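Local structure of DyP2 (Amycolatopsis sp. ATCC 39116, 4G2C) at residues R281-A286 and M307-F312; H292-R297 and N462-T467; D300-G305 and S322-H327. The protein probably catalyses the heme-dependent, peroxide-driven oxidation of dyes and lignin-related compounds, as expected of a multifunctional dye peroxidase carrying a manganese(II) site. All blocks are in the same frame, centred on the assembly; numbering follows the deposited sequence.

Overall arrangement
The three contacts lie on one side of the chain's centre, around helices 280-293 and 303-309, which follow each other in sequence. Contact 1 sits next to the heme, through Val309 and Arg311; its centre is about 14 Å from that of contact 2 and 11 Å from that of contact 3, while contacts 2 and 3 have centres 16 Å apart. Met307 SD lies 3.6 Å from Leu294 CD1, joining contacts 1 and 2. Phe312 links contact 1 to contact 3, with its CD1 3.7 Å from Pro324 CD. The bound manganese ion is about 7 Å from the side chain of Phe283, about 5 Å from that of Glu302 and about 13 Å from that of Leu294.

Contact 1: residues R281-A286 and M307-F312; sequences RLFKEA and MLVGRF. With HEM (protoporphyrin IX containing Fe), chain C.
Beside the heme pocket, helix 280-293 presses Phe283 against Leu308 and Val309 at the end of helix 303-309, a small buried apolar patch between the two helices. The far end of the ring does the touching: Phe283 CZ comes 3.6 Å from Leu308 CD1, and the same methyl lies at 4.0 Å from Phe283 CE1. The two side chains approach from opposite directions, and the methyl meets the ring obliquely. With chi1 at -168°, Phe283 CG stands anti to the backbone N, which carries the ring across to the neighbouring helix. Val309 closes the patch more loosely, its CG2 at 4.3 Å from Phe283 CZ. No hydrogen bond crosses between the segments.

The valine works on two fronts. While CG2 faces the phenylalanine, CG1 reaches the porphyrin and lies 3.8 Å from the heme methyl CMA, so Val309 touches both Phe283 and the cofactor. Gly310, at phi 104°, is the first to leave the helix, and beyond it the extended chain of Arg311 runs along the propionate arm: CD is 3.9 Å from heme CAA and NE 3.8 Å from heme O1A. That last spacing is long, but the positive charge would probably still favour an ionised propionate. Arg311 NH1 is held by the carbonyls of Gly315 and Gly331, which help fix the guanidinium beside the heme.

Next to Phe283 on its helix, Lys284 forms a salt bridge with Glu287, one of the manganese-site residues. Phe215 stacks on the Phe283 ring, and backbone bonds from Leu308 to His350 and from Val309 to Ile351 join the end of helix 303-309 to helix 350-354.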
loop_
_atom_site.group_PDB
_atom_site.type_symbol
_atom_site.label_atom_id
_atom_site.label_comp_id
_atom_site.label_asym_id
_atom_site.label_seq_id
_atom_site.Cartn_x
_atom_site.Cartn_y
_atom_site.Cartn_z
ATOM N N ARG A 281 -21.113 0.817 -2.605
ATOM C CA ARG A 281 -22.515 0.886 -2.218
ATOM C C ARG A 281 -22.722 0.507 -0.752
ATOM O O ARG A 281 -23.346 1.241 0.018
ATOM C CB ARG A 281 -23.372 -0.006 -3.126
ATOM C CG ARG A 281 -24.844 -0.115 -2.690
ATOM C CD ARG A 281 -25.802 -0.277 -3.887
ATOM N NE ARG A 281 -25.819 -1.621 -4.476
ATOM C CZ ARG A 281 -25.762 -1.882 -5.787
ATOM N NH1 ARG A 281 -25.663 -0.888 -6.678
ATOM N NH2 ARG A 281 -25.795 -3.144 -6.215
ATOM N N LEU A 282 -22.202 -0.650 -0.369
ATOM C CA LEU A 282 -22.469 -1.173 0.956
ATOM C C LEU A 282 -21.736 -0.336 2.008
ATOM O O LEU A 282 -22.226 -0.138 3.134
ATOM C CB LEU A 282 -22.022 -2.626 1.019
ATOM C CG LEU A 282 -22.115 -3.397 2.324
ATOM C CD1 LEU A 282 -23.539 -3.497 2.812
ATOM C CD2 LEU A 282 -21.532 -4.780 2.087
ATOM N N PHE A 283 -20.560 0.158 1.632
ATOM C CA PHE A 283 -19.765 0.976 2.546
ATOM C C PHE A 283 -20.477 2.290 2.846
ATOM O O PHE A 283 -20.467 2.757 3.984
ATOM C CB PHE A 283 -18.337 1.224 2.000
ATOM C CG PHE A 283 -17.400 1.810 3.015
ATOM C CD1 PHE A 283 -16.729 0.992 3.913
ATOM C CD2 PHE A 283 -17.219 3.185 3.101
ATOM C CE1 PHE A 283 -15.881 1.534 4.867
ATOM C CE2 PHE A 283 -16.372 3.727 4.043
ATOM C CZ PHE A 283 -15.703 2.901 4.926
ATOM N N LYS A 284 -21.098 2.880 1.825
ATOM C CA LYS A 284 -21.860 4.114 2.008
ATOM C C LYS A 284 -23.158 3.879 2.778
ATOM O O LYS A 284 -23.629 4.767 3.479
ATOM C CB LYS A 284 -22.160 4.793 0.674
ATOM C CG LYS A 284 -20.952 5.371 0.004
ATOM C CD LYS A 284 -20.144 6.252 0.960
ATOM C CE LYS A 284 -18.951 6.866 0.239
ATOM N NZ LYS A 284 -18.020 7.579 1.145
ATOM N N GLU A 285 -23.734 2.692 2.646
ATOM C CA GLU A 285 -24.928 2.363 3.395
ATOM C C GLU A 285 -24.495 2.241 4.837
ATOM O O GLU A 285 -25.178 2.699 5.763
ATOM C CB GLU A 285 -25.545 1.040 2.917
ATOM C CG GLU A 285 -26.249 1.122 1.572
ATOM C CD GLU A 285 -26.822 -0.219 1.126
ATOM O OE1 GLU A 285 -26.185 -1.265 1.389
ATOM O OE2 GLU A 285 -27.916 -0.233 0.524
ATOM N N ALA A 286 -23.345 1.613 5.021
ATOM C CA ALA A 286 -22.792 1.449 6.351
ATOM C C ALA A 286 -22.535 2.798 6.991
ATOM O O ALA A 286 -22.848 2.972 8.157
ATOM C CB ALA A 286 -21.523 0.592 6.328
ATOM N N MET A 307 -15.101 7.940 11.232
ATOM C CA MET A 307 -14.864 7.005 12.338
ATOM C C MET A 307 -14.364 5.660 11.841
ATOM O O MET A 307 -13.626 4.970 12.547
ATOM C CB MET A 307 -16.125 6.791 13.183
ATOM C CG MET A 307 -16.516 7.947 14.087
ATOM S SD MET A 307 -18.143 7.676 14.873
ATOM C CE MET A 307 -18.488 9.319 15.507
ATOM N N LEU A 308 -14.774 5.281 10.632
ATOM C CA LEU A 308 -14.383 4.003 10.053
ATOM C C LEU A 308 -12.956 4.076 9.518
ATOM O O LEU A 308 -12.199 3.109 9.583
ATOM C CB LEU A 308 -15.320 3.619 8.894
ATOM C CG LEU A 308 -16.812 3.564 9.219
ATOM C CD1 LEU A 308 -17.660 3.284 7.953
ATOM C CD2 LEU A 308 -17.046 2.536 10.297
ATOM N N VAL A 309 -12.605 5.229 8.969
ATOM C CA VAL A 309 -11.325 5.388 8.302
ATOM C C VAL A 309 -10.260 6.060 9.196
ATOM O O VAL A 309 -9.101 5.665 9.181
ATOM C CB VAL A 309 -11.521 6.175 7.003
ATOM C CG1 VAL A 309 -10.175 6.581 6.421
ATOM C CG2 VAL A 309 -12.335 5.322 6.015
ATOM N N GLY A 310 -10.673 7.056 9.981
ATOM C CA GLY A 310 -9.755 7.784 10.835
ATOM C C GLY A 310 -9.446 9.138 10.237
ATOM O O GLY A 310 -8.728 9.950 10.823
ATOM N N ARG A 311 -9.964 9.355 9.031
ATOM C CA ARG A 311 -9.921 10.657 8.378
ATOM C C ARG A 311 -11.253 10.884 7.665
ATOM O O ARG A 311 -11.926 9.935 7.287
ATOM C CB ARG A 311 -8.805 10.726 7.342
ATOM C CG ARG A 311 -7.371 10.600 7.834
ATOM C CD ARG A 311 -6.398 10.552 6.610
ATOM N NE ARG A 311 -4.983 10.408 6.969
ATOM C CZ ARG A 311 -4.114 11.415 7.061
ATOM N NH1 ARG A 311 -4.496 12.671 6.801
ATOM N NH2 ARG A 311 -2.850 11.165 7.397
ATOM N N PHE A 312 -11.635 12.142 7.494
ATOM C CA PHE A 312 -12.727 12.499 6.592
ATOM C C PHE A 312 -12.285 12.279 5.142
ATOM O O PHE A 312 -11.100 12.111 4.852
ATOM C CB PHE A 312 -13.140 13.964 6.803
ATOM C CG PHE A 312 -13.728 14.222 8.154
ATOM C CD1 PHE A 312 -15.083 14.040 8.380
ATOM C CD2 PHE A 312 -12.920 14.597 9.216
ATOM C CE1 PHE A 312 -15.623 14.261 9.630
ATOM C CE2 PHE A 312 -13.450 14.811 10.468
ATOM C CZ PHE A 312 -14.806 14.645 10.677
HETATM C CHA HEM C . -4.015 4.559 5.191
HETATM C CHB HEM C . -7.878 3.039 2.662
HETATM C CHC HEM C . -6.029 -1.446 2.417
HETATM C CHD HEM C . -2.615 -0.116 5.580
HETATM C C1A HEM C . -5.212 4.547 4.515
HETATM C C2A HEM C . -6.062 5.699 4.297
HETATM C C3A HEM C . -7.120 5.274 3.596
HETATM C C4A HEM C . -6.978 3.850 3.346
HETATM C CMA HEM C . -8.304 6.134 3.123
HETATM C CAA HEM C . -5.760 7.140 4.797
HETATM C CBA HEM C . -4.847 7.846 3.790
HETATM C CGA HEM C . -3.386 7.549 4.043
HETATM O O1A HEM C . -2.895 7.754 5.168
HETATM O O2A HEM C . -2.684 7.101 3.113
HETATM C C1B HEM C . -7.743 1.690 2.369
HETATM C C2B HEM C . -8.655 0.846 1.598
HETATM C C3B HEM C . -8.124 -0.391 1.540
HETATM C C4B HEM C . -6.865 -0.374 2.245
HETATM C CMB HEM C . -10.001 1.315 0.990
HETATM C CAB HEM C . -8.664 -1.657 0.838
HETATM C CBB HEM C . -9.564 -1.567 -0.144
HETATM C C1C HEM C . -4.988 -1.493 3.317
HETATM C C2C HEM C . -4.282 -2.691 3.743
HETATM C C3C HEM C . -3.326 -2.310 4.607
HETATM C C4C HEM C . -3.406 -0.871 4.753
HETATM C CMC HEM C . -4.565 -4.138 3.247
HETATM C CAC HEM C . -2.330 -3.217 5.370
HETATM C CBC HEM C . -2.574 -4.525 5.553
HETATM C C1D HEM C . -2.639 1.255 5.721
HETATM C C2D HEM C . -1.634 2.010 6.422
HETATM C C3D HEM C . -2.078 3.457 6.273
HETATM C C4D HEM C . -3.296 3.440 5.527
HETATM C CMD HEM C . -0.389 1.461 7.139
HETATM C CAD HEM C . -1.411 4.697 6.835
HETATM C CBD HEM C . -1.764 4.673 8.309
HETATM C CGD HEM C . -0.983 5.813 8.899
HETATM O O1D HEM C . 0.267 5.812 8.741
HETATM O O2D HEM C . -1.630 6.728 9.476
HETATM N NA HEM C . -5.788 3.448 3.920
HETATM N NB HEM C . -6.669 0.903 2.737
HETATM N NC HEM C . -4.426 -0.399 3.957
HETATM N ND HEM C . -3.591 2.132 5.214
HETATM FE FE HEM C . -5.286 1.493 4.073
#

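Contact 2: residues H292-R297 and N462-T467; sequences HDLGLR and NVAEAT
Ala464, in the short strand 464-465, makes the first touch on the end of helix 280-293: its CB lies 4.1 Å from Leu294 CD2, a light apolar contact made by one methyl of the leucine. Two residues on, Ala466 places its CB 3.8 Å from Asp293 OD2, against the carboxylate that the next residue holds.

Thr467 grips that oxygen twice. Its backbone N donates to Asp293 OD2 over 3.1 Å, nearly straight at 165°, arriving from above the carboxylate plane, 53° out of it. Its hydroxyl OG1 also donates to Asp293 OD2, at 3.0 Å, and is received on the syn lone pair of that oxygen, the side of OD1. A chi1 of 66° sets OG1 between the backbone N and the carbonyl carbon, close enough to N for the two donors to share one oxygen, while the methyl CG2 rests 3.3 Å from Asp293 OD1. The pair of bonds should steady the carboxylate's rotation.

Asp293 is the last residue of its helix. A Schellman motif closes the helix, with Gly295 of positive phi as its C-prime residue: Leu296 N bonds to Ala291 O and Gly295 N to His292 O, the latter at 3.2 Å. Strand 464-465 pairs antiparallel with strand 453-454, whose Tyr454 packs against both Leu294 and Ala466, and Leu296 reaches Arg303 of helix 303-309.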
loop_
_atom_site.group_PDB
_atom_site.type_symbol
_atom_site.label_atom_id
_atom_site.label_comp_id
_atom_site.label_asym_id
_atom_site.label_seq_id
_atom_site.Cartn_x
_atom_site.Cartn_y
_atom_site.Cartn_z
ATOM N N HIS A 292 -27.007 7.163 11.581
ATOM C CA HIS A 292 -28.345 7.067 12.148
ATOM C C HIS A 292 -28.314 6.444 13.536
ATOM O O HIS A 292 -28.967 6.940 14.458
ATOM C CB HIS A 292 -29.280 6.271 11.233
ATOM C CG HIS A 292 -30.680 6.175 11.751
ATOM N ND1 HIS A 292 -31.145 5.080 12.448
ATOM C CD2 HIS A 292 -31.716 7.045 11.684
ATOM C CE1 HIS A 292 -32.407 5.277 12.784
ATOM N NE2 HIS A 292 -32.777 6.464 12.333
ATOM N N ASP A 293 -27.553 5.359 13.673
ATOM C CA ASP A 293 -27.384 4.668 14.949
ATOM C C ASP A 293 -26.881 5.612 16.047
ATOM O O ASP A 293 -27.332 5.553 17.194
ATOM C CB ASP A 293 -26.371 3.532 14.790
ATOM C CG ASP A 293 -27.020 2.168 14.609
ATOM O OD1 ASP A 293 -28.272 2.076 14.585
ATOM O OD2 ASP A 293 -26.257 1.180 14.479
ATOM N N LEU A 294 -25.933 6.474 15.697
ATOM C CA LEU A 294 -25.256 7.298 16.689
ATOM C C LEU A 294 -25.991 8.611 16.928
ATOM O O LEU A 294 -25.494 9.489 17.638
ATOM C CB LEU A 294 -23.824 7.578 16.239
ATOM C CG LEU A 294 -22.907 6.354 16.163
ATOM C CD1 LEU A 294 -21.547 6.779 15.674
ATOM C CD2 LEU A 294 -22.789 5.654 17.518
ATOM N N GLY A 295 -27.171 8.742 16.325
ATOM C CA GLY A 295 -27.924 9.980 16.388
ATOM C C GLY A 295 -27.294 11.171 15.673
ATOM O O GLY A 295 -27.689 12.301 15.917
ATOM N N LEU A 296 -26.333 10.938 14.780
ATOM C CA LEU A 296 -25.680 12.046 14.069
ATOM C C LEU A 296 -26.618 12.806 13.122
ATOM O O LEU A 296 -27.498 12.221 12.493
ATOM C CB LEU A 296 -24.447 11.564 13.295
ATOM C CG LEU A 296 -23.383 10.784 14.072
ATOM C CD1 LEU A 296 -22.125 10.660 13.240
ATOM C CD2 LEU A 296 -23.083 11.421 15.435
ATOM N N ARG A 297 -26.392 14.108 12.992
ATOM C CA ARG A 297 -27.312 14.967 12.260
ATOM C C ARG A 297 -26.616 15.934 11.301
ATOM O O ARG A 297 -25.483 16.354 11.537
ATOM C CB ARG A 297 -28.163 15.745 13.269
ATOM C CG ARG A 297 -28.403 14.951 14.553
ATOM C CD ARG A 297 -29.688 15.334 15.248
ATOM N NE ARG A 297 -30.852 15.261 14.363
ATOM C CZ ARG A 297 -32.081 15.630 14.720
ATOM N NH1 ARG A 297 -32.310 16.090 15.947
ATOM N NH2 ARG A 297 -33.084 15.544 13.855
ATOM N N ASN A 462 -19.245 10.222 26.283
ATOM C CA ASN A 462 -20.455 9.497 25.927
ATOM C C ASN A 462 -20.062 8.306 25.061
ATOM O O ASN A 462 -19.296 8.460 24.104
ATOM C CB ASN A 462 -21.431 10.412 25.179
ATOM C CG ASN A 462 -21.729 11.713 25.944
ATOM O OD1 ASN A 462 -22.683 11.785 26.733
ATOM N ND2 ASN A 462 -20.909 12.742 25.712
ATOM N N VAL A 463 -20.555 7.118 25.396
ATOM C CA VAL A 463 -20.261 5.951 24.574
ATOM C C VAL A 463 -21.530 5.188 24.165
ATOM O O VAL A 463 -22.484 5.077 24.943
ATOM C CB VAL A 463 -19.274 5.009 25.271
ATOM C CG1 VAL A 463 -19.984 4.243 26.370
ATOM C CG2 VAL A 463 -18.638 4.051 24.259
ATOM N N ALA A 464 -21.536 4.678 22.933
ATOM C CA ALA A 464 -22.697 3.984 22.391
ATOM C C ALA A 464 -22.270 2.769 21.590
ATOM O O ALA A 464 -21.272 2.811 20.866
ATOM C CB ALA A 464 -23.500 4.911 21.515
ATOM N N GLU A 465 -23.031 1.685 21.716
ATOM C CA GLU A 465 -22.740 0.472 20.968
ATOM C C GLU A 465 -23.670 0.374 19.769
ATOM O O GLU A 465 -24.895 0.314 19.926
ATOM C CB GLU A 465 -22.874 -0.770 21.844
ATOM C CG GLU A 465 -22.377 -2.049 21.164
ATOM C CD GLU A 465 -22.638 -3.308 21.989
ATOM O OE1 GLU A 465 -23.795 -3.515 22.414
ATOM O OE2 GLU A 465 -21.689 -4.091 22.214
ATOM N N ALA A 466 -23.089 0.369 18.573
ATOM C CA ALA A 466 -23.876 0.252 17.353
ATOM C C ALA A 466 -24.780 -0.964 17.440
ATOM O O ALA A 466 -24.502 -1.905 18.184
ATOM C CB ALA A 466 -22.959 0.154 16.119
ATOM N N THR A 467 -25.855 -0.941 16.663
ATOM C CA THR A 467 -26.792 -2.047 16.629
ATOM C C THR A 467 -26.238 -3.246 15.848
ATOM O O THR A 467 -26.628 -4.387 16.095
ATOM C CB THR A 467 -28.139 -1.608 16.013
ATOM O OG1 THR A 467 -27.954 -1.269 14.633
ATOM C CG2 THR A 467 -28.688 -0.402 16.755
#

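Contact 3: residues D300-G305 and S322-H327; sequences DRERAG and SAPGSH
Asp300 OD1 takes a bond from Arg303 NE at 2.9 Å and another from a water, also at 2.9 Å, and the water donates onward to Ser322 O at 2.7 Å, so a single bridging molecule carries the polar link between the segments. The arginine grips the aspartate side-on: NE meets OD1 within 2° of the guanidinium plane, and Arg303 NH2 completes the pair with Asp300 OD2 at 3.0 Å. A bend at chi3 (51°) turns the guanidinium back to Asp300. Before the bend, Arg303 CD lies 3.5 Å from Ser322 O. NH2 also bonds to Pro456 O, giving it a second hold.

This salt bridge joins residues three apart where the chain leads from a 3-10 segment at 300-301 into helix 303-309, and Arg303 N bonds to Asp300 O at 3.0 Å. One residue earlier in the chain, Glu302 is extended beyond CG; the Glu302 and Pro324 side chains cross at about a right angle, OE1 lying 3.6 Å from Pro324 CG. The other oxygen, OE2, lies close to Glu299 OE1, a like-charge pair; the manganese ion, about 5 Å from the Glu302 side chain, may ease this. Pro324 also touches Asp314, whose OD2 accepts from Gly325 N and His327 ND1.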
loop_
_atom_site.group_PDB
_atom_site.type_symbol
_atom_site.label_atom_id
_atom_site.label_comp_id
_atom_site.label_asym_id
_atom_site.label_seq_id
_atom_site.Cartn_x
_atom_site.Cartn_y
_atom_site.Cartn_z
ATOM N N ASP A 300 -22.662 16.820 9.842
ATOM C CA ASP A 300 -21.957 16.020 10.842
ATOM C C ASP A 300 -22.152 14.512 10.655
ATOM O O ASP A 300 -21.429 13.720 11.249
ATOM C CB ASP A 300 -22.369 16.429 12.263
ATOM C CG ASP A 300 -21.539 15.729 13.345
ATOM O OD1 ASP A 300 -20.292 15.693 13.241
ATOM O OD2 ASP A 300 -22.133 15.216 14.315
ATOM N N ARG A 301 -23.122 14.110 9.839
ATOM C CA ARG A 301 -23.312 12.685 9.557
ATOM C C ARG A 301 -22.106 12.074 8.833
ATOM O O ARG A 301 -21.869 10.863 8.900
ATOM C CB ARG A 301 -24.593 12.450 8.757
ATOM C CG ARG A 301 -25.840 12.340 9.631
ATOM C CD ARG A 301 -27.099 12.357 8.790
ATOM N NE ARG A 301 -27.267 13.635 8.089
ATOM C CZ ARG A 301 -27.723 13.762 6.842
ATOM N NH1 ARG A 301 -27.843 14.965 6.294
ATOM N NH2 ARG A 301 -28.055 12.687 6.137
ATOM N N GLU A 302 -21.358 12.928 8.143
ATOM C CA GLU A 302 -20.109 12.547 7.480
ATOM C C GLU A 302 -19.076 11.980 8.462
ATOM O O GLU A 302 -18.186 11.229 8.058
ATOM C CB GLU A 302 -19.487 13.758 6.773
ATOM C CG GLU A 302 -20.239 14.261 5.554
ATOM C CD GLU A 302 -19.714 15.610 5.076
ATOM O OE1 GLU A 302 -18.872 16.200 5.789
ATOM O OE2 GLU A 302 -20.149 16.081 3.995
ATOM N N ARG A 303 -19.183 12.359 9.738
ATOM C CA ARG A 303 -18.225 11.905 10.743
ATOM C C ARG A 303 -18.307 10.390 10.967
ATOM O O ARG A 303 -17.355 9.773 11.448
ATOM C CB ARG A 303 -18.403 12.658 12.048
ATOM C CG ARG A 303 -17.368 12.329 13.098
ATOM C CD ARG A 303 -17.262 13.455 14.123
ATOM N NE ARG A 303 -18.568 13.820 14.651
ATOM C CZ ARG A 303 -19.096 13.297 15.753
ATOM N NH1 ARG A 303 -18.418 12.392 16.450
ATOM N NH2 ARG A 303 -20.301 13.680 16.158
ATOM N N ALA A 304 -19.435 9.785 10.595
ATOM C CA ALA A 304 -19.576 8.334 10.738
ATOM C C ALA A 304 -18.534 7.650 9.874
ATOM O O ALA A 304 -17.934 6.657 10.282
ATOM C CB ALA A 304 -20.964 7.878 10.344
ATOM N N GLY A 305 -18.321 8.206 8.683
ATOM C CA GLY A 305 -17.361 7.687 7.729
ATOM C C GLY A 305 -15.952 7.885 8.247
ATOM O O GLY A 305 -15.120 6.978 8.172
ATOM N N SER A 322 -13.236 17.653 14.217
ATOM C CA SER A 322 -14.518 16.947 14.242
ATOM C C SER A 322 -15.231 17.020 12.893
ATOM O O SER A 322 -16.352 16.534 12.757
ATOM C CB SER A 322 -15.426 17.504 15.355
ATOM O OG SER A 322 -15.746 18.876 15.150
ATOM N N ALA A 323 -14.578 17.625 11.902
ATOM C CA ALA A 323 -15.212 17.902 10.624
ATOM C C ALA A 323 -14.152 18.237 9.579
ATOM O O ALA A 323 -13.029 18.587 9.932
ATOM C CB ALA A 323 -16.205 19.060 10.773
ATOM N N PRO A 324 -14.506 18.124 8.287
ATOM C CA PRO A 324 -13.533 18.311 7.198
ATOM C C PRO A 324 -13.153 19.774 6.933
ATOM O O PRO A 324 -13.779 20.691 7.460
ATOM C CB PRO A 324 -14.242 17.705 5.977
ATOM C CG PRO A 324 -15.728 17.768 6.318
ATOM C CD PRO A 324 -15.793 17.577 7.805
ATOM N N GLY A 325 -12.105 19.967 6.137
ATOM C CA GLY A 325 -11.648 21.291 5.779
ATOM C C GLY A 325 -10.147 21.511 5.833
ATOM O O GLY A 325 -9.651 22.487 5.262
ATOM N N SER A 326 -9.419 20.626 6.512
ATOM C CA SER A 326 -7.967 20.786 6.630
ATOM C C SER A 326 -7.196 20.091 5.514
ATOM O O SER A 326 -6.502 19.115 5.759
ATOM C CB SER A 326 -7.454 20.262 7.975
ATOM O OG SER A 326 -7.997 20.976 9.055
ATOM N N HIS A 327 -7.286 20.606 4.296
ATOM C CA HIS A 327 -6.578 19.989 3.183
ATOM C C HIS A 327 -5.725 21.012 2.440
ATOM O O HIS A 327 -5.612 20.985 1.208
ATOM C CB HIS A 327 -7.572 19.324 2.248
ATOM C CG HIS A 327 -8.725 20.205 1.883
ATOM N ND1 HIS A 327 -9.977 20.064 2.439
ATOM C CD2 HIS A 327 -8.807 21.256 1.028
ATOM C CE1 HIS A 327 -10.783 20.985 1.937
ATOM N NE2 HIS A 327 -10.097 21.721 1.079
HETATM O O HOH W 1 -18.442 16.484 11.097
#